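Local coordinates for glyoxalase family protein (PDB 1SS4) that is of unknown function but belongs to the glyoxalase (vicinal oxygen chelate) superfamily and may bind a metal ion, at the interface of chains A and B. Coordinates in Å, arbitrary orientation; residue numbers count along the deposited sequence, not the author numbering. Chains: chain A/B, Glyoxalase family protein.

Contacts 1 and 2 lie about 22 Å apart, measured between the centres of their C-alpha atoms. Both belong to one two-fold symmetric interface, so each has a twin with the chains exchanged. They share two strands: strand 9-18 of chain A and strand 95-103 of chain B, which run antiparallel to each other. Contact 1 is built mainly round an apolar side chain. Contact 2 adds the loop 82-87 of chain A and combines backbone hydrogen bonds with the packing of a leucine. The strand pair thus links the two patches. The structure alone does not show whether the deposited dimer is the biological one.

Contact 1: the interface of chains A and B. Residues chain A 11-12; chain B 12, 65, 70-72, 100-101.
A chi1 of 179° carries the side chain of the selenomethionine A:Met12 away from its own backbone N, towards B:Phe101 and B:Ser70. The chain then bends at chi3 (87°), which turns the methyl CE towards B:Met12. Both chains are copies of a protein of the glyoxalase, or vicinal oxygen chelate, family. Here strand 9-18 of chain A meets strand 95-103 and the loop before strand 71-79 of chain B. A:Met12 forms an antiparallel beta bridge with B:Phe101 of strand 95-103. A:Met12 hides 97 Å² in this patch.

The B:Phe101 ring turns its CD1 and CE1 to the base of the A:Met12 side chain, and CE1 of B:Phe101 lies 3.8 Å from A:Met12 CG. The two side chains pass each other at a slant. The selenium is a looser neighbour of the same ring atom, with A:Met12 SE 4.1 Å from B:Phe101 CE1. B:Ile72 CD1 sits at the edge of the ring, in its plane, and so supports it from within chain B.

B:Ser70 packs along A:Met12 through its CB. B:Ser70 CB is 3.6 Å from A:Met12 CB. The same carbon also touches the methyl CE, so it meets both the root and the end of the bent chain. The serine backbone is steadied within its own chain. B:Ser70 N donates to the B:Thr65 hydroxyl OG1 at 3.3 Å, a long bond. B:Thr65 itself stands further back, with its methyl CG2 towards A:Met12 CB.

The two copies of residue 12 meet methyl to methyl, with A:Met12 CE 3.8 Å from B:Met12 CE. Their side chains cross at about a right angle. The backbones also come close where the strands pair. A:Arg11 O, a main-chain carbonyl, is 3.5 Å from B:Phe101 CA. The B:Met100 carbonyl oxygen lies beside A:Met12 CG.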
ATOM      1  N   ARG A  11      -3.848 -13.101   5.898  1.00 22.85           N
ATOM      2  CA  ARG A  11      -4.279 -11.709   5.793  1.00 24.99           C
ATOM      3  C   ARG A  11      -3.221 -10.807   5.191  1.00 23.80           C
ATOM      4  O   ARG A  11      -2.088 -11.215   4.945  1.00 23.06           O
ATOM      5  CB  ARG A  11      -4.706 -11.131   7.149  1.00 27.39           C
ATOM      6  CG  ARG A  11      -3.588 -10.688   8.034  1.00 31.42           C
ATOM      7  CD  ARG A  11      -3.114 -11.839   8.846  1.00 36.26           C
ATOM      8  NE  ARG A  11      -2.000 -11.490   9.713  1.00 40.91           N
ATOM      9  CZ  ARG A  11      -1.639 -12.223  10.754  1.00 40.24           C
ATOM     10  NH1 ARG A  11      -2.316 -13.324  11.051  1.00 40.14           N
ATOM     11  NH2 ARG A  11      -0.583 -11.878  11.470  1.00 43.89           N
HETATM   12  N   MSE A  12      -3.619  -9.581   4.895  1.00 22.36           N
HETATM   13  CA  MSE A  12      -2.655  -8.613   4.396  1.00 21.18           C
HETATM   14  C   MSE A  12      -2.354  -7.848   5.679  1.00 23.50           C
HETATM   15  O   MSE A  12      -3.183  -7.079   6.148  1.00 22.87           O
HETATM   16  CB  MSE A  12      -3.280  -7.684   3.357  1.00 21.80           C
HETATM   17  CG  MSE A  12      -2.290  -6.665   2.863  1.00 24.37           C
HETATM   18 SE   MSE A  12      -3.073  -5.625   1.426  0.93 36.75          SE
HETATM   19  CE  MSE A  12      -3.927  -4.277   2.521  1.00 26.09           C
TER
HETATM   20  N   MSE B  12      -9.991   0.839   5.887  1.00 29.52           N
HETATM   21  CA  MSE B  12      -8.970   1.072   4.868  1.00 30.22           C
HETATM   22  C   MSE B  12      -9.453   0.167   3.747  1.00 27.83           C
HETATM   23  O   MSE B  12      -9.241  -1.055   3.785  1.00 28.18           O
HETATM   24  CB  MSE B  12      -7.588   0.639   5.373  1.00 30.61           C
HETATM   25  CG  MSE B  12      -6.433   0.932   4.421  1.00 33.89           C
HETATM   26 SE   MSE B  12      -4.691   0.653   5.300  0.91 41.73          SE
HETATM   27  CE  MSE B  12      -4.212  -1.043   4.448  1.00 33.66           C
ATOM     28  N   THR B  65      -8.536 -10.408  -0.195  1.00 23.12           N
ATOM     29  CA  THR B  65      -7.979 -11.518   0.543  1.00 21.59           C
ATOM     30  C   THR B  65      -9.126 -12.430   0.969  1.00 22.17           C
ATOM     31  O   THR B  65     -10.298 -12.014   1.016  1.00 22.07           O
ATOM     32  CB  THR B  65      -7.227 -11.019   1.787  1.00 22.14           C
ATOM     33  OG1 THR B  65      -8.073 -10.113   2.505  1.00 21.37           O
ATOM     34  CG2 THR B  65      -5.951 -10.287   1.387  1.00 22.56           C
ATOM     35  N   SER B  70      -9.100  -7.138   3.323  1.00 26.17           N
ATOM     36  CA  SER B  70      -8.143  -6.346   2.569  1.00 22.39           C
ATOM     37  C   SER B  70      -8.239  -6.433   1.074  1.00 21.67           C
ATOM     38  O   SER B  70      -8.489  -7.501   0.514  1.00 20.72           O
ATOM     39  CB  SER B  70      -6.739  -6.745   3.010  1.00 22.58           C
ATOM     40  OG  SER B  70      -6.651  -6.688   4.420  1.00 24.18           O
ATOM     41  N   ARG B  71      -7.974  -5.311   0.421  1.00 18.84           N
ATOM     42  CA  ARG B  71      -8.065  -5.304  -1.028  1.00 21.08           C
ATOM     43  C   ARG B  71      -6.929  -4.599  -1.704  1.00 21.16           C
ATOM     44  O   ARG B  71      -6.337  -3.667  -1.154  1.00 21.34           O
ATOM     45  CB  ARG B  71      -9.363  -4.631  -1.442  1.00 22.60           C
ATOM     46  CG  ARG B  71     -10.601  -5.477  -1.162  1.00 22.04           C
ATOM     47  CD  ARG B  71     -11.891  -4.674  -1.431  1.00 24.69           C
ATOM     48  NE  ARG B  71     -13.059  -5.552  -1.445  1.00 27.10           N
ATOM     49  CZ  ARG B  71     -13.562  -6.132  -0.360  1.00 29.86           C
ATOM     50  NH1 ARG B  71     -13.001  -5.920   0.833  1.00 31.76           N
ATOM     51  NH2 ARG B  71     -14.612  -6.938  -0.467  1.00 30.13           N
ATOM     52  N   ILE B  72      -6.636  -5.051  -2.916  1.00 19.51           N
ATOM     53  CA  ILE B  72      -5.605  -4.426  -3.723  1.00 20.60           C
ATOM     54  C   ILE B  72      -6.272  -4.058  -5.022  1.00 22.43           C
ATOM     55  O   ILE B  72      -6.877  -4.896  -5.672  1.00 22.32           O
ATOM     56  CB  ILE B  72      -4.445  -5.373  -4.028  1.00 20.19           C
ATOM     57  CG1 ILE B  72      -3.678  -5.652  -2.741  1.00 23.81           C
ATOM     58  CG2 ILE B  72      -3.545  -4.786  -5.122  1.00 20.72           C
ATOM     59  CD1 ILE B  72      -2.537  -6.582  -2.955  1.00 29.96           C
HETATM   60  N   MSE B 100       2.459  -6.170   2.899  1.00 18.55           N
HETATM   61  CA  MSE B 100       2.910  -7.385   3.572  1.00 22.44           C
HETATM   62  C   MSE B 100       1.780  -8.394   3.775  1.00 21.03           C
HETATM   63  O   MSE B 100       0.714  -8.046   4.267  1.00 21.39           O
HETATM   64  CB  MSE B 100       3.532  -7.010   4.921  1.00 21.48           C
HETATM   65  CG  MSE B 100       3.700  -8.175   5.862  1.00 33.43           C
HETATM   66 SE   MSE B 100       5.284  -9.177   5.475  0.84 40.62          SE
HETATM   67  CE  MSE B 100       6.450  -7.993   6.447  1.00 35.07           C
ATOM     68  N   PHE B 101       2.025  -9.651   3.393  1.00 20.30           N
ATOM     69  CA  PHE B 101       1.027 -10.718   3.544  1.00 21.74           C
ATOM     70  C   PHE B 101       1.517 -11.815   4.501  1.00 23.37           C
ATOM     71  O   PHE B 101       2.691 -12.166   4.497  1.00 20.98           O
ATOM     72  CB  PHE B 101       0.738 -11.391   2.210  1.00 21.32           C
ATOM     73  CG  PHE B 101       0.195 -10.485   1.173  1.00 22.68           C
ATOM     74  CD1 PHE B 101      -1.146 -10.128   1.180  1.00 22.32           C
ATOM     75  CD2 PHE B 101       1.027  -9.999   0.163  1.00 22.32           C
ATOM     76  CE1 PHE B 101      -1.666  -9.296   0.175  1.00 25.07           C
ATOM     77  CE2 PHE B 101       0.516  -9.164  -0.843  1.00 25.79           C
ATOM     78  CZ  PHE B 101      -0.831  -8.819  -0.831  1.00 24.72           C
TER

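Contact 2: the interface of chains A and B. Residues chain A 18, 82, 84-87; chain B 94-95.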
ATOM      1  N   VAL A  18       7.808   4.614   3.684  1.00 22.60           N
ATOM      2  CA  VAL A  18       9.089   5.119   4.176  1.00 21.67           C
ATOM      3  C   VAL A  18       8.914   6.634   4.208  1.00 22.89           C
ATOM      4  O   VAL A  18       8.572   7.239   3.200  1.00 21.62           O
ATOM      5  CB  VAL A  18      10.239   4.730   3.222  1.00 21.66           C
ATOM      6  CG1 VAL A  18      11.533   5.412   3.633  1.00 19.34           C
ATOM      7  CG2 VAL A  18      10.410   3.241   3.244  1.00 19.78           C
ATOM      8  N   THR A  82      18.233   7.438   2.775  1.00 23.42           N
ATOM      9  CA  THR A  82      17.403   7.130   1.621  1.00 22.52           C
ATOM     10  C   THR A  82      18.139   7.733   0.404  1.00 22.31           C
ATOM     11  O   THR A  82      18.929   8.672   0.539  1.00 23.28           O
ATOM     12  CB  THR A  82      15.962   7.699   1.795  1.00 24.28           C
ATOM     13  OG1 THR A  82      16.031   9.040   2.265  1.00 21.82           O
ATOM     14  CG2 THR A  82      15.179   6.874   2.838  1.00 23.88           C
ATOM     15  N   ALA A  84      16.264   7.722  -2.924  1.00 19.86           N
ATOM     16  CA  ALA A  84      15.272   7.945  -3.973  1.00 19.40           C
ATOM     17  C   ALA A  84      14.019   8.438  -3.281  1.00 20.20           C
ATOM     18  O   ALA A  84      13.906   8.305  -2.068  1.00 21.44           O
ATOM     19  CB  ALA A  84      14.974   6.649  -4.747  1.00 20.41           C
ATOM     20  N   ASP A  85      13.090   9.012  -4.035  1.00 17.72           N
ATOM     21  CA  ASP A  85      11.859   9.530  -3.416  1.00 18.97           C
ATOM     22  C   ASP A  85      10.715   9.434  -4.420  1.00 19.41           C
ATOM     23  O   ASP A  85      10.845   9.942  -5.515  1.00 21.58           O
ATOM     24  CB  ASP A  85      12.092  10.994  -3.016  1.00 20.65           C
ATOM     25  CG  ASP A  85      10.862  11.663  -2.385  1.00 23.15           C
ATOM     26  OD1 ASP A  85       9.937  10.958  -1.949  1.00 20.28           O
ATOM     27  OD2 ASP A  85      10.831  12.919  -2.320  1.00 26.46           O
ATOM     28  N   HIS A  86       9.634   8.728  -4.101  1.00 15.45           N
ATOM     29  CA  HIS A  86       8.484   8.717  -4.997  1.00 17.71           C
ATOM     30  C   HIS A  86       7.259   9.181  -4.195  1.00 19.73           C
ATOM     31  O   HIS A  86       6.120   8.931  -4.556  1.00 20.58           O
ATOM     32  CB  HIS A  86       8.227   7.339  -5.648  1.00 20.14           C
ATOM     33  CG  HIS A  86       8.295   6.184  -4.699  1.00 20.00           C
ATOM     34  ND1 HIS A  86       9.482   5.592  -4.340  1.00 20.08           N
ATOM     35  CD2 HIS A  86       7.321   5.509  -4.041  1.00 20.59           C
ATOM     36  CE1 HIS A  86       9.240   4.598  -3.501  1.00 20.21           C
ATOM     37  NE2 HIS A  86       7.935   4.525  -3.305  1.00 18.29           N
ATOM     38  N   ARG A  87       7.506   9.871  -3.091  1.00 20.33           N
ATOM     39  CA  ARG A  87       6.400  10.370  -2.274  1.00 18.29           C
ATOM     40  C   ARG A  87       5.468  11.274  -3.071  1.00 20.45           C
ATOM     41  O   ARG A  87       4.261  11.226  -2.877  1.00 19.47           O
ATOM     42  CB  ARG A  87       6.927  11.147  -1.073  1.00 20.26           C
ATOM     43  CG  ARG A  87       7.521  10.285   0.022  1.00 19.26           C
ATOM     44  CD  ARG A  87       8.182  11.188   1.082  1.00 24.61           C
ATOM     45  NE  ARG A  87       9.172  12.098   0.494  1.00 23.74           N
ATOM     46  CZ  ARG A  87       9.780  13.084   1.159  1.00 24.27           C
ATOM     47  NH1 ARG A  87       9.506  13.301   2.451  1.00 20.35           N
ATOM     48  NH2 ARG A  87      10.660  13.858   0.538  1.00 20.37           N
TER
ATOM     49  N   LEU B  94      12.013   7.020  -0.295  1.00 19.31           N
ATOM     50  CA  LEU B  94      10.851   7.603   0.382  1.00 20.14           C
ATOM     51  C   LEU B  94       9.585   7.292  -0.426  1.00 20.49           C
ATOM     52  O   LEU B  94       9.616   7.267  -1.680  1.00 18.17           O
ATOM     53  CB  LEU B  94      11.017   9.119   0.528  1.00 18.18           C
ATOM     54  CG  LEU B  94      12.194   9.478   1.431  1.00 22.13           C
ATOM     55  CD1 LEU B  94      12.703  10.869   1.048  1.00 21.46           C
ATOM     56  CD2 LEU B  94      11.781   9.403   2.908  1.00 22.01           C
ATOM     57  N   GLY B  95       8.485   7.056   0.299  1.00 19.41           N
ATOM     58  CA  GLY B  95       7.210   6.734  -0.327  1.00 17.34           C
ATOM     59  C   GLY B  95       6.681   5.342  -0.032  1.00 18.32           C
ATOM     60  O   GLY B  95       7.266   4.603   0.757  1.00 17.72           O
TER
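Strand 9-18 and the loop 82-87 of chain A meet B:Leu94 and B:Gly95, at the start of strand 95-103 of chain B. The chain B segment runs between the two chain A segments. It pairs with A:Val18 as an antiparallel bridge and with A:Asp85 as a parallel one.

A:Val18 and B:Gly95 exchange two backbone bonds. A:Val18 N donates to B:Gly95 O, and B:Gly95 N donates back to A:Val18 O at 2.9 Å. On the loop side, B:Leu94 N donates to A:Ala84 O. A:His86 N donates to B:Leu94 O at 2.8 Å.

The same B:Leu94 carbonyl oxygen lies over one face of the A:His86 imidazole, towards the rim. A:His86 ND1 is 3.1 Å from B:Leu94 O, but the oxygen stands above the ring plane, a poor direction for an N-H bond. A first torsion of 46° puts the A:His86 ring between its own backbone N and carbonyl carbon, folded back towards that oxygen.

B:Leu94 buries 110 Å² among chain A residues. Its side chain lies alongside that of A:Arg87, pointing the same way, with A:Arg87 CD 3.6 Å from B:Leu94 CB. Methyl CD1 lies over one face of the guanidinium, off towards the rim. The other methyl, CD2, turns to A:Val18, whose side chain crosses the leucine at about a right angle.

A:Asp85 fixes the arginine side-on. A:Arg87 NE bonds to A:Asp85 OD1 at 2.8 Å, a salt bridge. A:Arg87 NH2 bonds to A:Asp85 OD2 at 3.0 Å. Both oxygens lie in or near the guanidinium plane but are met from above the carboxylate plane. A:Arg87 N reaches A:Asp85 OD1 from the face opposite to NE. These bonds probably set the arginine for its packing on the leucine. The site joins the strand start of one chain to two segments of the other, and contributes to pairing the chains in the deposited dimer, which may be the biological one.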